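Local coordinates for putative permease protein, ABC transporter (Porphyromonas gingivalis, PDB 3IS6), which is probably involved in transport across the cell membrane as a putative ABC transporter permease, of which this chain carries the MacB-like periplasmic core domain, at residues I14-H20 with H220-F226; E49-G53 with L195-L199; K67-D72 with K127-A132; D106-I112 with M159-W165. All blocks are in the same frame, centred on the assembly; numbering follows the deposited sequence.

In the fold
Interactions 1, 3 and 4 are antiparallel strand pairings in one mixed sheet, whereas interaction 2 packs the residues just after one helix on the beginning of another, without any hydrogen bond. Interactions 1 and 2 touch, Leu223 resting on Leu195, at one end of the domain; interactions 3 and 4 touch around Leu129, Met159 and Cys110, interaction 3 toward the far end and interaction 4 nearer the middle. Interactions 2 and 4 are largely buried and rich in aliphatic side chains, though interaction 4 has a hydrogen-bonded polar edge. The other two are partly buried: interaction 1 has a face with histidine, serine and lysine, and interaction 3 ends in salt bridges.

Interaction 1: residues I14-H20 with H220-F226; sequences ICIVKTH and HYSLTPF
Residues 14-20 and 220-225 form antiparallel strands, axes 4.4 Å apart at closest and 141° between N-to-C directions, a regular pairing that alternates hydrogen-bonded and non-hydrogen-bonded pairs, one side apolar and the other mainly polar. Ile14 O accepts from Phe226 N (2.9 Å). Cys15 faces Pro225 in a non-hydrogen-bonded pair (CA-CA 4.1 Å), which asks no amide of the proline. Ile16 N bonds to Thr224 O (2.9 Å) and Thr224 N to Ile16 O (3.0 Å); Ile16 CG2 meets CD1 of Phe226 (t) at 3.6 Å. Val17 (t), opposite Leu223 (CA-CA 4.8 Å), has CG2 3.8 Å from Leu223 CD2 and CG1 4.0 Å from CD1 of Tyr221 (m). Lys18 N is hydrogen-bonded to Ser222 O (3.0 Å) and Ser222 N to Lys18 O (2.9 Å); the Lys18 amine, NZ, leads off to a salt bridge with Asp35. Thr19 (m) lies on the same side as Tyr221 (CA-CA 4.5 Å), Thr19 OG1 3.6 Å from Tyr221 CD1. His20 and His220 exchange N-to-O bonds, both 2.9 Å. Strand 14-23 also pairs with strands 181-186 and 32-36; helix 43-50 packs on Val17 and Tyr221, helix 196-206 on His220, Tyr221 and Ser222.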
loop_
_atom_site.group_PDB
_atom_site.type_symbol
_atom_site.label_atom_id
_atom_site.label_comp_id
_atom_site.label_asym_id
_atom_site.label_seq_id
_atom_site.Cartn_x
_atom_site.Cartn_y
_atom_site.Cartn_z
ATOM N N ILE A 14 11.344 -26.055 8.079
ATOM C CA ILE A 14 10.978 -24.801 7.463
ATOM C C ILE A 14 11.783 -24.526 6.217
ATOM O O ILE A 14 12.955 -24.639 6.223
ATOM C CB ILE A 14 11.174 -23.632 8.420
ATOM C CG1 ILE A 14 10.414 -23.869 9.705
ATOM C CG2 ILE A 14 10.768 -22.367 7.780
ATOM C CD1 ILE A 14 10.692 -22.888 10.731
ATOM N N CYS A 15 11.083 -24.138 5.171
ATOM C CA CYS A 15 11.629 -23.753 3.902
ATOM C C CYS A 15 11.163 -22.345 3.528
ATOM O O CYS A 15 10.233 -21.861 4.070
ATOM C CB CYS A 15 11.166 -24.704 2.816
ATOM S SG CYS A 15 11.642 -26.395 2.997
ATOM N N ILE A 16 11.843 -21.728 2.587
ATOM C CA ILE A 16 11.387 -20.532 1.950
ATOM C C ILE A 16 11.195 -20.828 0.486
ATOM O O ILE A 16 11.730 -21.776 -0.018
ATOM C CB ILE A 16 12.316 -19.309 2.114
ATOM C CG1 ILE A 16 13.686 -19.549 1.534
ATOM C CG2 ILE A 16 12.439 -18.905 3.532
ATOM C CD1 ILE A 16 14.390 -18.293 1.085
ATOM N N VAL A 17 10.426 -19.997 -0.180
ATOM C CA VAL A 17 10.137 -20.188 -1.558
ATOM C C VAL A 17 11.047 -19.338 -2.382
ATOM O O VAL A 17 11.047 -18.166 -2.279
ATOM C CB VAL A 17 8.719 -19.795 -1.903
ATOM C CG1 VAL A 17 8.467 -20.033 -3.277
ATOM C CG2 VAL A 17 7.731 -20.483 -1.038
ATOM N N LYS A 18 11.801 -19.998 -3.226
ATOM C CA LYS A 18 12.709 -19.372 -4.149
ATOM C C LYS A 18 12.181 -19.454 -5.570
ATOM O O LYS A 18 11.341 -20.242 -5.873
ATOM C CB LYS A 18 14.099 -20.002 -4.085
ATOM C CG LYS A 18 14.700 -20.077 -2.731
ATOM C CD LYS A 18 15.924 -19.263 -2.639
ATOM C CE LYS A 18 16.730 -19.370 -3.859
ATOM N NZ LYS A 18 17.396 -18.154 -4.131
ATOM N N THR A 19 12.688 -18.588 -6.413
ATOM C CA THR A 19 12.287 -18.512 -7.782
ATOM C C THR A 19 13.517 -18.566 -8.650
ATOM O O THR A 19 14.459 -17.853 -8.399
ATOM C CB THR A 19 11.594 -17.197 -8.057
ATOM O OG1 THR A 19 10.607 -16.959 -7.064
ATOM C CG2 THR A 19 10.953 -17.197 -9.394
ATOM N N HIS A 20 13.478 -19.397 -9.679
ATOM C CA HIS A 20 14.567 -19.560 -10.623
ATOM C C HIS A 20 14.084 -19.483 -12.066
ATOM O O HIS A 20 12.984 -19.847 -12.365
ATOM C CB HIS A 20 15.216 -20.908 -10.429
ATOM C CG HIS A 20 15.734 -21.142 -9.062
ATOM N ND1 HIS A 20 16.885 -20.564 -8.599
ATOM C CD2 HIS A 20 15.269 -21.911 -8.059
ATOM C CE1 HIS A 20 17.098 -20.955 -7.363
ATOM N NE2 HIS A 20 16.133 -21.774 -7.013
ATOM N N HIS A 220 10.148 -20.472 -12.326
ATOM C CA HIS A 220 9.443 -21.421 -11.526
ATOM C C HIS A 220 9.868 -21.315 -10.073
ATOM O O HIS A 220 10.899 -20.805 -9.782
ATOM C CB HIS A 220 9.683 -22.825 -12.033
ATOM C CG HIS A 220 11.098 -23.269 -11.929
ATOM N ND1 HIS A 220 12.033 -22.993 -12.891
ATOM C CD2 HIS A 220 11.740 -23.956 -10.970
ATOM C CE1 HIS A 220 13.189 -23.498 -12.531
ATOM N NE2 HIS A 220 13.037 -24.093 -11.371
ATOM N N TYR A 221 9.040 -21.836 -9.195
ATOM C CA TYR A 221 9.207 -21.811 -7.767
ATOM C C TYR A 221 9.750 -23.110 -7.242
ATOM O O TYR A 221 9.413 -24.150 -7.716
ATOM C CB TYR A 221 7.862 -21.557 -7.090
ATOM C CG TYR A 221 7.220 -20.277 -7.500
ATOM C CD1 TYR A 221 7.741 -19.069 -7.124
ATOM C CD2 TYR A 221 6.116 -20.272 -8.282
ATOM C CE1 TYR A 221 7.188 -17.911 -7.521
ATOM C CE2 TYR A 221 5.546 -19.126 -8.670
ATOM C CZ TYR A 221 6.084 -17.938 -8.297
ATOM O OH TYR A 221 5.498 -16.790 -8.703
ATOM N N SER A 222 10.576 -23.042 -6.232
ATOM C CA SER A 222 10.938 -24.226 -5.514
ATOM C C SER A 222 11.241 -23.953 -4.076
ATOM O O SER A 222 11.739 -22.926 -3.763
ATOM C CB SER A 222 12.110 -24.910 -6.174
ATOM O OG SER A 222 13.251 -24.125 -6.094
ATOM N N LEU A 223 10.941 -24.902 -3.222
ATOM C CA LEU A 223 11.227 -24.807 -1.824
ATOM C C LEU A 223 12.668 -25.132 -1.508
ATOM O O LEU A 223 13.200 -26.085 -2.008
ATOM C CB LEU A 223 10.344 -25.737 -1.058
ATOM C CG LEU A 223 8.865 -25.614 -1.308
ATOM C CD1 LEU A 223 8.180 -26.562 -0.503
ATOM C CD2 LEU A 223 8.365 -24.275 -0.991
ATOM N N THR A 224 13.275 -24.324 -0.660
ATOM C CA THR A 224 14.620 -24.523 -0.176
ATOM C C THR A 224 14.645 -24.399 1.338
ATOM O O THR A 224 14.007 -23.569 1.861
ATOM C CB THR A 224 15.570 -23.507 -0.802
ATOM O OG1 THR A 224 16.851 -24.078 -0.931
ATOM C CG2 THR A 224 15.727 -22.325 0.062
ATOM N N PRO A 225 15.420 -25.208 2.029
ATOM C CA PRO A 225 15.430 -25.190 3.478
ATOM C C PRO A 225 15.855 -23.841 4.002
ATOM O O PRO A 225 16.676 -23.223 3.415
ATOM C CB PRO A 225 16.500 -26.213 3.807
ATOM C CG PRO A 225 16.526 -27.067 2.706
ATOM C CD PRO A 225 16.345 -26.219 1.533
ATOM N N PHE A 226 15.269 -23.393 5.089
ATOM C CA PHE A 226 15.521 -22.055 5.558
ATOM C C PHE A 226 16.646 -22.043 6.544
ATOM O O PHE A 226 16.550 -22.643 7.553
ATOM C CB PHE A 226 14.251 -21.498 6.195
ATOM C CG PHE A 226 14.418 -20.178 6.867
ATOM C CD1 PHE A 226 14.915 -19.102 6.201
ATOM C CD2 PHE A 226 14.044 -20.012 8.170
ATOM C CE1 PHE A 226 15.063 -17.902 6.843
ATOM C CE2 PHE A 226 14.185 -18.837 8.792
ATOM C CZ PHE A 226 14.690 -17.780 8.138
#

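Interaction 2: residues E49-G53 with L195-L199; sequences EEIPG and LDEAL
Ile51 is the centre of this contact, with 79 Å² of its surface buried. It is the first residue to leave helical geometry after helix 43-50, its backbone having opened to phi/psi -107/125, and its CA-to-CB bond points toward the opposing segment. With chi1 and chi2 both m, CG2 reaches Leu195 CD1 at 3.8 Å, while CD1 meets Ala198 CB at 3.7 Å, Ala198 O at 3.6 Å and Leu199 CD2 at 4.0 Å. A branched aliphatic residue suits the spot, since CG2 and the CG1-CD1 arm can touch different residues. Leu195 (m, t), at the beginning of the second segment, is buried by 49 Å²; its CD2 also lies 3.8 Å from Pro52 O. Ala198 gives 34 Å²: its methyl is small enough to let the segments approach to 6.5 Å between the CA atoms of Ile51 and Ala198, and Pro52 CD lies 4.5 Å from Ala198 CB. The bond from Leu199 N to Leu195 O (3.0 Å) secures the first turn. Gly53, at phi/psi 84/6, turns the chain into strand 54-70; a side chain here would strike the carbonyl of Pro52. Nearby, Glu50 forms a salt bridge with Arg205 of helix 196-206. Helices 43-50 and 196-206, packed against strands 14-23 and 218-225, form an alpha/beta layer, probably the porter-like part of a MacB-type periplasmic domain.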
loop_
_atom_site.group_PDB
_atom_site.type_symbol
_atom_site.label_atom_id
_atom_site.label_comp_id
_atom_site.label_asym_id
_atom_site.label_seq_id
_atom_site.Cartn_x
_atom_site.Cartn_y
_atom_site.Cartn_z
ATOM N N GLU A 49 -3.143 -23.783 0.855
ATOM C CA GLU A 49 -4.373 -24.342 0.358
ATOM C C GLU A 49 -4.195 -25.493 -0.607
ATOM O O GLU A 49 -4.918 -26.435 -0.537
ATOM C CB GLU A 49 -5.261 -23.249 -0.216
ATOM N N GLU A 50 -3.237 -25.396 -1.510
ATOM C CA GLU A 50 -3.129 -26.311 -2.621
ATOM C C GLU A 50 -2.047 -27.379 -2.633
ATOM O O GLU A 50 -2.135 -28.298 -3.398
ATOM C CB GLU A 50 -3.051 -25.525 -3.921
ATOM C CG GLU A 50 -4.237 -24.662 -4.143
ATOM C CD GLU A 50 -4.174 -23.826 -5.383
ATOM O OE1 GLU A 50 -3.356 -24.098 -6.249
ATOM O OE2 GLU A 50 -4.958 -22.892 -5.493
ATOM N N ILE A 51 -1.013 -27.265 -1.827
ATOM C CA ILE A 51 0.102 -28.167 -1.972
ATOM C C ILE A 51 0.150 -29.192 -0.870
ATOM O O ILE A 51 0.156 -28.862 0.282
ATOM C CB ILE A 51 1.405 -27.405 -1.994
ATOM C CG1 ILE A 51 1.398 -26.386 -3.116
ATOM C CG2 ILE A 51 2.534 -28.341 -2.135
ATOM C CD1 ILE A 51 1.680 -26.929 -4.401
ATOM N N PRO A 52 0.172 -30.449 -1.258
ATOM C CA PRO A 52 0.128 -31.558 -0.329
ATOM C C PRO A 52 1.366 -31.641 0.497
ATOM O O PRO A 52 2.418 -31.434 -0.006
ATOM C CB PRO A 52 0.091 -32.757 -1.268
ATOM C CG PRO A 52 0.811 -32.342 -2.400
ATOM C CD PRO A 52 0.418 -30.934 -2.616
ATOM N N GLY A 53 1.234 -31.976 1.751
ATOM C CA GLY A 53 2.397 -32.088 2.577
ATOM C C GLY A 53 2.891 -30.797 3.179
ATOM O O GLY A 53 3.908 -30.792 3.803
ATOM N N LEU A 195 8.140 -31.490 -4.316
ATOM C CA LEU A 195 7.016 -30.607 -4.540
ATOM C C LEU A 195 7.169 -29.731 -5.745
ATOM O O LEU A 195 6.349 -28.913 -5.998
ATOM C CB LEU A 195 6.749 -29.751 -3.331
ATOM C CG LEU A 195 6.395 -30.556 -2.110
ATOM C CD1 LEU A 195 5.913 -29.734 -0.996
ATOM C CD2 LEU A 195 5.367 -31.569 -2.460
ATOM N N ASP A 196 8.214 -29.912 -6.513
ATOM C CA ASP A 196 8.390 -29.042 -7.644
ATOM C C ASP A 196 7.245 -29.136 -8.632
ATOM O O ASP A 196 6.790 -28.142 -9.125
ATOM C CB ASP A 196 9.685 -29.364 -8.381
ATOM C CG ASP A 196 10.916 -28.828 -7.687
ATOM O OD1 ASP A 196 10.806 -27.921 -6.869
ATOM O OD2 ASP A 196 12.008 -29.326 -7.974
ATOM N N GLU A 197 6.797 -30.335 -8.946
ATOM C CA GLU A 197 5.759 -30.503 -9.932
ATOM C C GLU A 197 4.428 -29.872 -9.510
ATOM O O GLU A 197 3.780 -29.201 -10.273
ATOM C CB GLU A 197 5.605 -31.980 -10.277
ATOM C CG GLU A 197 6.831 -32.575 -10.960
ATOM C CD GLU A 197 6.652 -34.012 -11.475
ATOM O OE1 GLU A 197 6.088 -34.865 -10.770
ATOM O OE2 GLU A 197 7.104 -34.282 -12.590
ATOM N N ALA A 198 4.054 -30.067 -8.269
ATOM C CA ALA A 198 2.857 -29.452 -7.744
ATOM C C ALA A 198 2.975 -27.940 -7.760
ATOM O O ALA A 198 2.030 -27.254 -8.017
ATOM C CB ALA A 198 2.582 -29.936 -6.387
ATOM N N LEU A 199 4.143 -27.420 -7.477
ATOM C CA LEU A 199 4.302 -25.987 -7.483
ATOM C C LEU A 199 4.041 -25.470 -8.870
ATOM O O LEU A 199 3.423 -24.477 -9.051
ATOM C CB LEU A 199 5.689 -25.577 -7.013
ATOM C CG LEU A 199 6.008 -25.653 -5.529
ATOM C CD1 LEU A 199 7.401 -25.278 -5.247
ATOM C CD2 LEU A 199 5.115 -24.837 -4.720
#

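Interaction 3: residues K67-D72 with K127-A132; sequences KMILED and KRLRPA
Strands 67-70 and 128-131 run antiparallel, axes 4.5 Å apart at closest and 144° between directions. Lys127, just before the strand, has its CB 3.9 Å from Leu70 CD1. Arg128 O accepts from Glu71 N (2.9 Å) and Arg128 N gives to Glu71 OE2 (2.8 Å); its guanidinium forms a salt bridge with the same carboxylate, NH2 to OE1 3.0 Å and NE to OE2 3.2 Å. Leu129 (m, t) pairs with Leu70 (CA-CA 4.7 Å) on the buried face, its CB 3.8 Å from CE of Met68, a selenomethionine. Arg130 (chi1 p) pairs with Ile69 (Ile69 N to Arg130 O 2.9 Å, Arg130 N to Ile69 O 3.1 Å); its NH1 forms a salt bridge with Asp72 OD1 (2.5 Å), and NE and NH2 bond to the carbonyls of Arg138 and Asp137. Pro131 sits opposite Met68, non-hydrogen-bonded. Ala132 N donates to Lys67 O (3.0 Å). Glu71 and Asp72 have positive phi, so two arginines tie a turn to a neighbouring strand: charge outside, aliphatic packing inside.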
loop_
_atom_site.group_PDB
_atom_site.type_symbol
_atom_site.label_atom_id
_atom_site.label_comp_id
_atom_site.label_asym_id
_atom_site.label_seq_id
_atom_site.Cartn_x
_atom_site.Cartn_y
_atom_site.Cartn_z
ATOM N N LYS A 67 10.621 6.478 11.445
ATOM C CA LYS A 67 10.489 7.118 12.727
ATOM C C LYS A 67 9.049 7.198 13.180
ATOM O O LYS A 67 8.210 7.554 12.425
ATOM C CB LYS A 67 11.100 8.488 12.682
ATOM C CG LYS A 67 12.541 8.462 12.855
ATOM C CD LYS A 67 13.169 9.676 12.361
ATOM C CE LYS A 67 14.643 9.690 12.731
ATOM N NZ LYS A 67 15.213 11.051 12.645
HETATM N N MSE A 68 8.802 6.813 14.415
HETATM C CA MSE A 68 7.494 6.824 15.039
HETATM C C MSE A 68 7.507 7.726 16.271
HETATM O O MSE A 68 8.436 7.705 16.995
HETATM C CB MSE A 68 7.085 5.434 15.476
HETATM C CG MSE A 68 6.996 4.400 14.421
HETATM SE SE MSE A 68 5.677 4.637 13.108
HETATM C CE MSE A 68 4.194 4.112 14.008
ATOM N N ILE A 69 6.465 8.496 16.493
ATOM C CA ILE A 69 6.310 9.283 17.642
ATOM C C ILE A 69 5.315 8.622 18.621
ATOM O O ILE A 69 4.243 8.276 18.221
ATOM C CB ILE A 69 5.874 10.721 17.300
ATOM C CG1 ILE A 69 6.905 11.369 16.374
ATOM C CG2 ILE A 69 5.702 11.544 18.589
ATOM C CD1 ILE A 69 6.513 12.749 15.879
ATOM N N LEU A 70 5.684 8.508 19.876
ATOM C CA LEU A 70 4.837 7.862 20.858
ATOM C C LEU A 70 4.079 8.898 21.655
ATOM O O LEU A 70 4.662 9.749 22.210
ATOM C CB LEU A 70 5.682 7.043 21.799
ATOM C CG LEU A 70 4.993 6.316 22.927
ATOM C CD1 LEU A 70 4.075 5.276 22.445
ATOM C CD2 LEU A 70 5.992 5.781 23.876
ATOM N N GLU A 71 2.768 8.851 21.630
ATOM C CA GLU A 71 1.948 9.733 22.449
ATOM C C GLU A 71 2.331 11.195 22.263
ATOM O O GLU A 71 2.417 11.928 23.195
ATOM C CB GLU A 71 1.988 9.341 23.916
ATOM C CG GLU A 71 1.283 8.035 24.258
ATOM C CD GLU A 71 -0.229 8.054 24.051
ATOM O OE1 GLU A 71 -0.825 9.115 24.069
ATOM O OE2 GLU A 71 -0.838 7.010 23.857
ATOM N N ASP A 72 2.625 11.565 21.039
ATOM C CA ASP A 72 2.852 12.923 20.665
ATOM C C ASP A 72 4.079 13.537 21.291
ATOM O O ASP A 72 4.189 14.705 21.296
ATOM C CB ASP A 72 1.646 13.792 21.004
ATOM C CG ASP A 72 0.393 13.375 20.271
ATOM O OD1 ASP A 72 0.383 13.391 19.065
ATOM O OD2 ASP A 72 -0.594 13.033 20.892
ATOM N N LYS A 127 -0.801 2.239 24.441
ATOM C CA LYS A 127 -0.326 3.529 23.987
ATOM C C LYS A 127 -0.406 3.696 22.462
ATOM O O LYS A 127 -0.545 2.760 21.727
ATOM C CB LYS A 127 1.060 3.795 24.519
ATOM C CG LYS A 127 1.093 4.136 25.963
ATOM C CD LYS A 127 2.484 4.303 26.473
ATOM C CE LYS A 127 2.561 5.268 27.619
ATOM N NZ LYS A 127 3.866 5.379 28.199
ATOM N N ARG A 128 -0.323 4.917 22.011
ATOM C CA ARG A 128 -0.543 5.229 20.623
ATOM C C ARG A 128 0.703 5.776 19.900
ATOM O O ARG A 128 1.387 6.607 20.420
ATOM C CB ARG A 128 -1.708 6.189 20.479
ATOM C CG ARG A 128 -3.039 5.624 20.912
ATOM C CD ARG A 128 -4.048 6.712 21.218
ATOM N NE ARG A 128 -3.583 7.599 22.273
ATOM C CZ ARG A 128 -4.360 8.348 23.046
ATOM N NH1 ARG A 128 -5.667 8.339 22.901
ATOM N NH2 ARG A 128 -3.821 9.117 23.958
ATOM N N LEU A 129 0.932 5.263 18.708
ATOM C CA LEU A 129 2.068 5.561 17.861
ATOM C C LEU A 129 1.618 6.156 16.534
ATOM O O LEU A 129 0.645 5.749 15.998
ATOM C CB LEU A 129 2.818 4.277 17.521
ATOM C CG LEU A 129 3.780 3.623 18.473
ATOM C CD1 LEU A 129 4.244 2.338 17.994
ATOM C CD2 LEU A 129 4.918 4.488 18.657
ATOM N N ARG A 130 2.354 7.100 15.998
ATOM C CA ARG A 130 2.146 7.508 14.628
ATOM C C ARG A 130 3.435 7.909 13.923
ATOM O O ARG A 130 4.398 8.201 14.538
ATOM C CB ARG A 130 1.085 8.568 14.528
ATOM C CG ARG A 130 1.491 9.872 14.973
ATOM C CD ARG A 130 0.412 10.873 14.696
ATOM N NE ARG A 130 -0.807 10.605 15.410
ATOM C CZ ARG A 130 -1.103 11.158 16.560
ATOM N NH1 ARG A 130 -0.245 11.975 17.098
ATOM N NH2 ARG A 130 -2.230 10.884 17.180
ATOM N N PRO A 131 3.428 7.902 12.615
ATOM C CA PRO A 131 4.638 8.203 11.886
ATOM C C PRO A 131 5.036 9.599 12.215
ATOM O O PRO A 131 4.223 10.441 12.388
ATOM C CB PRO A 131 4.199 8.100 10.437
ATOM C CG PRO A 131 3.056 7.311 10.458
ATOM C CD PRO A 131 2.343 7.594 11.694
ATOM N N ALA A 132 6.315 9.832 12.275
ATOM C CA ALA A 132 6.801 11.075 12.775
ATOM C C ALA A 132 6.301 12.259 11.974
ATOM O O ALA A 132 6.111 13.289 12.509
ATOM C CB ALA A 132 8.274 11.070 12.838
#

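Interaction 4: residues D106-I112 with M159-W165; sequences DNMTCLI and MLLPITW
Leu111 and Leu160 lie side by side on one face of the pairing, CD1 to CD1 4.1 Å, both with chi1 m and chi2 t. On the other face Ile112 (m, m) brings its CD1 to 3.9 Å from CB of Met159, a selenomethionine, whose SE lies 4.0 Å from Cys110 SG; Cys110 CB also meets Leu161 CD2 at 3.7 Å. The slim cysteine fits where the flexible methionine and Leu129 of strand 128-131 crowd together. Between the two faces runs the backbone pairing: Leu111 N donates to Leu160 O (3.1 Å) and Leu160 N to Leu111 O (2.9 Å), in antiparallel strands at 152° with axes 4.7 Å apart at closest. Strand 159-162 also runs parallel to strand 74-83, and strand 109-113 parallel to 140-146, so the pair links two parts of the mixed sheet of this MacB-like periplasmic domain. Beyond Leu161 the strands part. Pro162, lacking an amide hydrogen, lays its CD 3.7 Å from Thr109 O and its CG 3.7 Å from Asp106 O. Asp106 to Thr109 form a type I beta turn (Thr109 N to Asp106 O 3.1 Å), and Asp106 OD1 adds an Asx turn by accepting from Met108 N (2.7 Å). Residues 163-165 coil into a 3-10 turn that faces it: Trp165 NE1 donates to Asn107 O (2.7 Å), and Thr164 OG1 donates to Asn107 OD1 (2.6 Å). Gln243 of the second subunit packs on Asn107.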
loop_
_atom_site.group_PDB
_atom_site.type_symbol
_atom_site.label_atom_id
_atom_site.label_comp_id
_atom_site.label_asym_id
_atom_site.label_seq_id
_atom_site.Cartn_x
_atom_site.Cartn_y
_atom_site.Cartn_z
ATOM N N ASP A 106 -6.174 -6.715 13.651
ATOM C CA ASP A 106 -6.795 -5.427 13.455
ATOM C C ASP A 106 -5.787 -4.470 12.875
ATOM O O ASP A 106 -4.753 -4.274 13.440
ATOM C CB ASP A 106 -7.260 -4.911 14.796
ATOM C CG ASP A 106 -7.877 -3.547 14.721
ATOM O OD1 ASP A 106 -7.598 -2.775 13.815
ATOM O OD2 ASP A 106 -8.650 -3.241 15.603
ATOM N N ASN A 107 -6.126 -3.848 11.767
ATOM C CA ASN A 107 -5.216 -3.008 11.037
ATOM C C ASN A 107 -4.743 -1.805 11.822
ATOM O O ASN A 107 -3.728 -1.267 11.529
ATOM C CB ASN A 107 -5.801 -2.583 9.700
ATOM C CG ASN A 107 -5.820 -3.703 8.678
ATOM O OD1 ASN A 107 -4.841 -4.372 8.458
ATOM N ND2 ASN A 107 -6.939 -3.892 8.049
HETATM N N MSE A 108 -5.459 -1.409 12.846
HETATM C CA MSE A 108 -5.085 -0.224 13.597
HETATM C C MSE A 108 -4.247 -0.523 14.838
HETATM O O MSE A 108 -4.118 0.294 15.702
HETATM C CB MSE A 108 -6.287 0.648 13.944
HETATM C CG MSE A 108 -7.084 1.135 12.771
HETATM SE SE MSE A 108 -6.158 2.312 11.654
HETATM C CE MSE A 108 -6.106 3.798 12.784
ATOM N N THR A 109 -3.694 -1.716 14.901
ATOM C CA THR A 109 -2.932 -2.128 16.041
ATOM C C THR A 109 -1.612 -2.772 15.644
ATOM O O THR A 109 -1.495 -3.295 14.592
ATOM C CB THR A 109 -3.678 -3.138 16.863
ATOM O OG1 THR A 109 -3.728 -4.348 16.130
ATOM C CG2 THR A 109 -5.054 -2.680 17.154
ATOM N N CYS A 110 -0.641 -2.710 16.529
ATOM C CA CYS A 110 0.680 -3.262 16.314
ATOM C C CYS A 110 1.219 -4.036 17.492
ATOM O O CYS A 110 0.735 -3.923 18.569
ATOM C CB CYS A 110 1.660 -2.163 15.977
ATOM S SG CYS A 110 2.123 -1.151 17.281
ATOM N N LEU A 111 2.245 -4.818 17.246
ATOM C CA LEU A 111 3.006 -5.446 18.281
ATOM C C LEU A 111 4.372 -4.816 18.269
ATOM O O LEU A 111 4.863 -4.463 17.239
ATOM C CB LEU A 111 3.144 -6.922 18.056
ATOM C CG LEU A 111 1.887 -7.722 17.849
ATOM C CD1 LEU A 111 2.222 -9.090 17.427
ATOM C CD2 LEU A 111 1.148 -7.754 19.122
ATOM N N ILE A 112 4.942 -4.682 19.446
ATOM C CA ILE A 112 6.222 -4.063 19.670
ATOM C C ILE A 112 7.113 -5.031 20.418
ATOM O O ILE A 112 6.666 -5.753 21.246
ATOM C CB ILE A 112 6.026 -2.822 20.492
ATOM C CG1 ILE A 112 5.216 -1.812 19.706
ATOM C CG2 ILE A 112 7.283 -2.266 20.913
ATOM C CD1 ILE A 112 5.940 -1.110 18.664
HETATM N N MSE A 159 8.788 -3.702 15.288
HETATM C CA MSE A 159 7.349 -3.568 15.273
HETATM C C MSE A 159 6.737 -4.472 14.225
HETATM O O MSE A 159 7.234 -4.570 13.157
HETATM C CB MSE A 159 6.971 -2.108 15.003
HETATM C CG MSE A 159 5.501 -1.799 14.741
HETATM SE SE MSE A 159 5.046 0.129 14.824
HETATM C CE MSE A 159 5.628 0.599 13.137
ATOM N N LEU A 160 5.623 -5.081 14.545
ATOM C CA LEU A 160 4.911 -5.912 13.622
ATOM C C LEU A 160 3.537 -5.330 13.329
ATOM O O LEU A 160 2.842 -4.968 14.218
ATOM C CB LEU A 160 4.758 -7.317 14.167
ATOM C CG LEU A 160 5.976 -8.200 14.386
ATOM C CD1 LEU A 160 5.686 -9.405 15.197
ATOM C CD2 LEU A 160 6.592 -8.554 13.102
ATOM N N LEU A 161 3.176 -5.271 12.063
ATOM C CA LEU A 161 1.899 -4.778 11.615
ATOM C C LEU A 161 1.243 -5.825 10.753
ATOM O O LEU A 161 1.900 -6.601 10.173
ATOM C CB LEU A 161 2.077 -3.527 10.798
ATOM C CG LEU A 161 2.386 -2.231 11.505
ATOM C CD1 LEU A 161 2.773 -1.185 10.554
ATOM C CD2 LEU A 161 1.245 -1.787 12.300
ATOM N N PRO A 162 -0.064 -5.836 10.658
ATOM C CA PRO A 162 -0.698 -6.842 9.836
ATOM C C PRO A 162 -0.399 -6.673 8.362
ATOM O O PRO A 162 -0.342 -5.596 7.852
ATOM C CB PRO A 162 -2.175 -6.640 10.119
ATOM C CG PRO A 162 -2.237 -5.884 11.261
ATOM C CD PRO A 162 -1.066 -5.016 11.310
ATOM N N ILE A 163 -0.253 -7.795 7.695
ATOM C CA ILE A 163 0.055 -7.843 6.296
ATOM C C ILE A 163 -1.046 -7.239 5.460
ATOM O O ILE A 163 -0.813 -6.771 4.403
ATOM C CB ILE A 163 0.445 -9.233 5.805
ATOM C CG1 ILE A 163 1.448 -9.092 4.689
ATOM C CG2 ILE A 163 -0.707 -10.001 5.349
ATOM C CD1 ILE A 163 2.259 -10.217 4.517
ATOM N N THR A 164 -2.230 -7.170 6.040
ATOM C CA THR A 164 -3.420 -6.631 5.409
ATOM C C THR A 164 -3.328 -5.123 5.214
ATOM O O THR A 164 -4.162 -4.546 4.632
ATOM C CB THR A 164 -4.710 -6.993 6.146
ATOM O OG1 THR A 164 -4.544 -6.813 7.533
ATOM C CG2 THR A 164 -5.065 -8.393 5.898
ATOM N N TRP A 165 -2.299 -4.505 5.721
ATOM C CA TRP A 165 -2.037 -3.130 5.406
ATOM C C TRP A 165 -1.775 -3.003 3.930
ATOM O O TRP A 165 -1.980 -1.987 3.368
ATOM C CB TRP A 165 -0.850 -2.594 6.167
ATOM C CG TRP A 165 -1.173 -2.018 7.461
ATOM C CD1 TRP A 165 -1.980 -2.528 8.385
ATOM C CD2 TRP A 165 -0.676 -0.817 7.988
ATOM N NE1 TRP A 165 -2.033 -1.729 9.462
ATOM C CE2 TRP A 165 -1.228 -0.660 9.241
ATOM C CE3 TRP A 165 0.190 0.149 7.522
ATOM C CZ2 TRP A 165 -0.962 0.411 10.021
ATOM C CZ3 TRP A 165 0.446 1.216 8.299
ATOM C CH2 TRP A 165 -0.117 1.338 9.536
#